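Long-range contact in Crov588 (Cafeteriavirus, PDB 6NYR), which is of unknown function but folds into a ring-like leucine-rich repeat solenoid built from FNIP repeats, a kind of scaffold that in other proteins often binds partners: residues S318-N329 with S340-N351. Numbering follows the deposited sequence.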
loop_
_atom_site.group_PDB
_atom_site.type_symbol
_atom_site.label_atom_id
_atom_site.label_comp_id
_atom_site.label_asym_id
_atom_site.label_seq_id
_atom_site.Cartn_x
_atom_site.Cartn_y
_atom_site.Cartn_z
ATOM N N SER A 318 -8.441 28.629 11.606
ATOM C CA SER A 318 -8.623 27.218 11.911
ATOM C C SER A 318 -7.750 26.299 11.067
ATOM O O SER A 318 -7.564 25.136 11.438
ATOM C CB SER A 318 -10.095 26.840 11.709
ATOM O OG SER A 318 -10.569 27.317 10.455
ATOM N N LEU A 319 -7.191 26.793 9.965
ATOM C CA LEU A 319 -6.528 25.917 9.009
ATOM C C LEU A 319 -5.280 25.286 9.609
ATOM O O LEU A 319 -4.413 25.980 10.151
ATOM C CB LEU A 319 -6.161 26.693 7.745
ATOM C CG LEU A 319 -5.763 25.845 6.535
ATOM C CD1 LEU A 319 -6.955 25.112 5.961
ATOM C CD2 LEU A 319 -5.102 26.727 5.480
ATOM N N THR A 320 -5.197 23.960 9.507
ATOM C CA THR A 320 -4.042 23.205 9.967
ATOM C C THR A 320 -3.247 22.573 8.836
ATOM O O THR A 320 -2.033 22.405 8.969
ATOM C CB THR A 320 -4.475 22.091 10.931
ATOM O OG1 THR A 320 -5.328 21.165 10.244
ATOM C CG2 THR A 320 -5.215 22.671 12.128
ATOM N N HIS A 321 -3.902 22.221 7.732
ATOM C CA HIS A 321 -3.260 21.526 6.623
ATOM C C HIS A 321 -3.512 22.297 5.337
ATOM O O HIS A 321 -4.664 22.579 4.993
ATOM C CB HIS A 321 -3.786 20.092 6.508
ATOM C CG HIS A 321 -3.339 19.201 7.625
ATOM N ND1 HIS A 321 -3.861 19.287 8.898
ATOM C CD2 HIS A 321 -2.396 18.231 7.669
ATOM C CE1 HIS A 321 -3.270 18.396 9.674
ATOM N NE2 HIS A 321 -2.377 17.743 8.953
ATOM N N LEU A 322 -2.432 22.662 4.650
ATOM C CA LEU A 322 -2.503 23.358 3.371
ATOM C C LEU A 322 -1.610 22.651 2.364
ATOM O O LEU A 322 -0.432 22.402 2.641
ATOM C CB LEU A 322 -2.083 24.820 3.516
ATOM C CG LEU A 322 -1.928 25.609 2.216
ATOM C CD1 LEU A 322 -3.232 25.667 1.454
ATOM C CD2 LEU A 322 -1.416 27.017 2.523
ATOM N N THR A 323 -2.170 22.326 1.202
ATOM C CA THR A 323 -1.443 21.618 0.155
ATOM C C THR A 323 -1.663 22.323 -1.176
ATOM O O THR A 323 -2.806 22.476 -1.620
ATOM C CB THR A 323 -1.891 20.155 0.055
ATOM O OG1 THR A 323 -1.706 19.510 1.320
ATOM C CG2 THR A 323 -1.095 19.429 -1.021
ATOM N N PHE A 324 -0.571 22.735 -1.813
ATOM C CA PHE A 324 -0.621 23.407 -3.101
ATOM C C PHE A 324 -0.419 22.397 -4.223
ATOM O O PHE A 324 0.173 21.329 -4.041
ATOM C CB PHE A 324 0.443 24.506 -3.186
ATOM C CG PHE A 324 0.108 25.737 -2.395
ATOM C CD1 PHE A 324 -0.903 26.591 -2.809
ATOM C CD2 PHE A 324 0.805 26.044 -1.236
ATOM C CE1 PHE A 324 -1.211 27.727 -2.083
ATOM C CE2 PHE A 324 0.496 27.179 -0.505
ATOM C CZ PHE A 324 -0.511 28.020 -0.931
ATOM N N GLY A 325 -0.916 22.762 -5.402
ATOM C CA GLY A 325 -0.763 21.951 -6.587
ATOM C C GLY A 325 0.456 22.345 -7.391
ATOM O O GLY A 325 1.309 23.121 -6.955
ATOM N N ASP A 326 0.525 21.789 -8.602
ATOM C CA ASP A 326 1.707 21.937 -9.442
ATOM C C ASP A 326 2.029 23.400 -9.725
ATOM O O ASP A 326 3.195 23.810 -9.682
ATOM C CB ASP A 326 1.497 21.184 -10.758
ATOM C CG ASP A 326 1.555 19.684 -10.591
ATOM O OD1 ASP A 326 2.226 19.208 -9.649
ATOM O OD2 ASP A 326 0.929 18.978 -11.413
ATOM N N ASP A 327 1.013 24.195 -10.062
ATOM C CA ASP A 327 1.244 25.490 -10.689
ATOM C C ASP A 327 1.452 26.645 -9.715
ATOM O O ASP A 327 1.924 27.707 -10.141
ATOM C CB ASP A 327 0.069 25.844 -11.616
ATOM C CG ASP A 327 0.069 25.038 -12.894
ATOM O OD1 ASP A 327 0.924 24.137 -13.021
ATOM O OD2 ASP A 327 -0.784 25.298 -13.773
ATOM N N PHE A 328 1.125 26.483 -8.434
ATOM C CA PHE A 328 1.146 27.628 -7.535
ATOM C C PHE A 328 2.560 28.178 -7.381
ATOM O O PHE A 328 3.492 27.441 -7.050
ATOM C CB PHE A 328 0.588 27.254 -6.164
ATOM C CG PHE A 328 0.492 28.417 -5.222
ATOM C CD1 PHE A 328 -0.614 29.253 -5.242
ATOM C CD2 PHE A 328 1.520 28.692 -4.333
ATOM C CE1 PHE A 328 -0.701 30.328 -4.377
ATOM C CE2 PHE A 328 1.435 29.775 -3.472
ATOM C CZ PHE A 328 0.322 30.588 -3.497
ATOM N N ASN A 329 2.715 29.485 -7.607
ATOM C CA ASN A 329 4.017 30.130 -7.488
ATOM C C ASN A 329 3.837 31.614 -7.206
ATOM O O ASN A 329 4.487 32.453 -7.848
ATOM C CB ASN A 329 4.832 29.937 -8.771
ATOM C CG ASN A 329 6.301 30.247 -8.575
ATOM O OD1 ASN A 329 6.808 30.213 -7.456
ATOM N ND2 ASN A 329 6.990 30.568 -9.665
ATOM N N SER A 340 -2.323 28.880 12.961
ATOM C CA SER A 340 -2.752 27.525 13.274
ATOM C C SER A 340 -2.093 26.478 12.385
ATOM O O SER A 340 -2.155 25.286 12.707
ATOM C CB SER A 340 -4.278 27.430 13.120
ATOM O OG SER A 340 -4.737 26.092 13.180
ATOM N N LEU A 341 -1.445 26.895 11.303
ATOM C CA LEU A 341 -0.992 25.960 10.285
ATOM C C LEU A 341 0.150 25.098 10.804
ATOM O O LEU A 341 1.173 25.614 11.264
ATOM C CB LEU A 341 -0.553 26.720 9.038
ATOM C CG LEU A 341 -0.438 25.919 7.742
ATOM C CD1 LEU A 341 -1.814 25.481 7.269
ATOM C CD2 LEU A 341 0.278 26.739 6.676
ATOM N N THR A 342 -0.017 23.780 10.701
ATOM C CA THR A 342 1.031 22.840 11.075
ATOM C C THR A 342 1.647 22.116 9.889
ATOM O O THR A 342 2.813 21.719 9.958
ATOM C CB THR A 342 0.494 21.775 12.040
ATOM O OG1 THR A 342 -0.563 21.041 11.406
ATOM C CG2 THR A 342 -0.019 22.412 13.320
ATOM N N HIS A 343 0.896 21.941 8.803
ATOM C CA HIS A 343 1.358 21.176 7.651
ATOM C C HIS A 343 1.234 22.045 6.412
ATOM O O HIS A 343 0.139 22.521 6.089
ATOM C CB HIS A 343 0.552 19.881 7.505
ATOM C CG HIS A 343 0.802 18.894 8.605
ATOM N ND1 HIS A 343 0.303 19.062 9.879
ATOM C CD2 HIS A 343 1.515 17.742 8.628
ATOM C CE1 HIS A 343 0.688 18.050 10.637
ATOM N NE2 HIS A 343 1.423 17.236 9.902
ATOM N N LEU A 344 2.355 22.246 5.721
ATOM C CA LEU A 344 2.401 23.042 4.500
ATOM C C LEU A 344 3.149 22.247 3.442
ATOM O O LEU A 344 4.307 21.871 3.648
ATOM C CB LEU A 344 3.087 24.388 4.740
ATOM C CG LEU A 344 3.266 25.281 3.508
ATOM C CD1 LEU A 344 1.921 25.577 2.864
ATOM C CD2 LEU A 344 3.980 26.574 3.869
ATOM N N THR A 345 2.506 22.030 2.303
ATOM C CA THR A 345 3.088 21.260 1.215
ATOM C C THR A 345 2.984 22.090 -0.052
ATOM O O THR A 345 1.887 22.518 -0.431
ATOM C CB THR A 345 2.369 19.917 1.047
ATOM O OG1 THR A 345 2.442 19.182 2.275
ATOM C CG2 THR A 345 3.010 19.099 -0.057
ATOM N N PHE A 346 4.114 22.315 -0.701
ATOM C CA PHE A 346 4.146 23.022 -1.971
ATOM C C PHE A 346 4.180 22.030 -3.125
ATOM O O PHE A 346 4.487 20.847 -2.954
ATOM C CB PHE A 346 5.359 23.956 -2.052
ATOM C CG PHE A 346 5.248 25.175 -1.188
ATOM C CD1 PHE A 346 4.436 26.233 -1.565
ATOM C CD2 PHE A 346 5.967 25.275 -0.006
ATOM C CE1 PHE A 346 4.337 27.362 -0.776
ATOM C CE2 PHE A 346 5.871 26.408 0.782
ATOM C CZ PHE A 346 5.057 27.449 0.395
ATOM N N GLY A 347 3.856 22.538 -4.315
ATOM C CA GLY A 347 3.869 21.754 -5.527
ATOM C C GLY A 347 5.106 22.010 -6.371
ATOM O O GLY A 347 6.080 22.632 -5.942
ATOM N N ASP A 348 5.040 21.536 -7.616
ATOM C CA ASP A 348 6.229 21.509 -8.459
ATOM C C ASP A 348 6.794 22.903 -8.690
ATOM O O ASP A 348 8.012 23.108 -8.605
ATOM C CB ASP A 348 5.903 20.853 -9.802
ATOM C CG ASP A 348 5.731 19.358 -9.690
ATOM O OD1 ASP A 348 6.184 18.785 -8.682
ATOM O OD2 ASP A 348 5.165 18.753 -10.622
ATOM N N ASP A 349 5.931 23.881 -8.964
ATOM C CA ASP A 349 6.376 25.160 -9.500
ATOM C C ASP A 349 6.821 26.173 -8.450
ATOM O O ASP A 349 7.545 27.120 -8.797
ATOM C CB ASP A 349 5.261 25.802 -10.345
ATOM C CG ASP A 349 5.019 25.074 -11.649
ATOM O OD1 ASP A 349 5.707 24.061 -11.894
ATOM O OD2 ASP A 349 4.144 25.515 -12.426
ATOM N N PHE A 350 6.404 26.020 -7.194
ATOM C CA PHE A 350 6.678 27.052 -6.202
ATOM C C PHE A 350 8.179 27.292 -6.077
ATOM O O PHE A 350 8.948 26.363 -5.802
ATOM C CB PHE A 350 6.108 26.681 -4.838
ATOM C CG PHE A 350 6.291 27.763 -3.807
ATOM C CD1 PHE A 350 5.519 28.912 -3.861
ATOM C CD2 PHE A 350 7.237 27.644 -2.803
ATOM C CE1 PHE A 350 5.680 29.917 -2.927
ATOM C CE2 PHE A 350 7.402 28.651 -1.865
ATOM C CZ PHE A 350 6.620 29.785 -1.930
ATOM N N ASN A 351 8.592 28.550 -6.245
ATOM C CA ASN A 351 10.002 28.914 -6.177
ATOM C C ASN A 351 10.149 30.406 -5.902
ATOM O O ASN A 351 10.832 31.115 -6.649
ATOM C CB ASN A 351 10.701 28.531 -7.483
ATOM C CG ASN A 351 12.200 28.685 -7.405
ATOM O OD1 ASN A 351 12.774 28.719 -6.319
ATOM N ND2 ASN A 351 12.846 28.793 -8.561
HETATM O O HOH W 1 0.854 19.545 4.079
HETATM O O HOH W 2 3.092 24.806 -6.117
HETATM O O HOH W 3 3.470 28.584 -12.231
HETATM O O HOH W 4 9.910 31.635 -9.493
#
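His321 and His343 form an offset stack, with ring centroids 4.1 Å apart and planes 12° apart. His321 NE2 sits over one face of the His343 ring, toward its rim. Each ring is held at its edge by the preceding threonine: His321 ND1 donates to Thr320 OG1, and His343 ND1 shares a hydrogen bond of 2.6 Å with Thr342 OG1. Behind the rings the strands pair in parallel. Thr320 O accepts from both Thr342 N and His343 N. Leu322 N bonds to His343 O, and Phe324 N to Thr345 O at 2.8 Å. On the other face of the strands, Leu322 CD2 lies 3.7 Å from Leu344 CD1. The Phe324 and Phe346 rings, tilted only 9° apart but displaced, meet at CD2 and CD1. Phe324 CE1 lies over the centre of the Phe328 ring, and Phe346 CE1 over that of Phe350. At the far end Asn329 OD1 accepts a hydrogen bond of 2.7 Å from Asn351 N, which lies above the amide carbonyl plane. Asn351 OD1 repeats this step with Asn373 N, forming an asparagine ladder of leucine-rich repeat type. One water joins Gly325 O, Phe328 O and Gly347 N. Strands 299-301 and 365-367 flank the pair, and His299 and His365 continue the histidine stack.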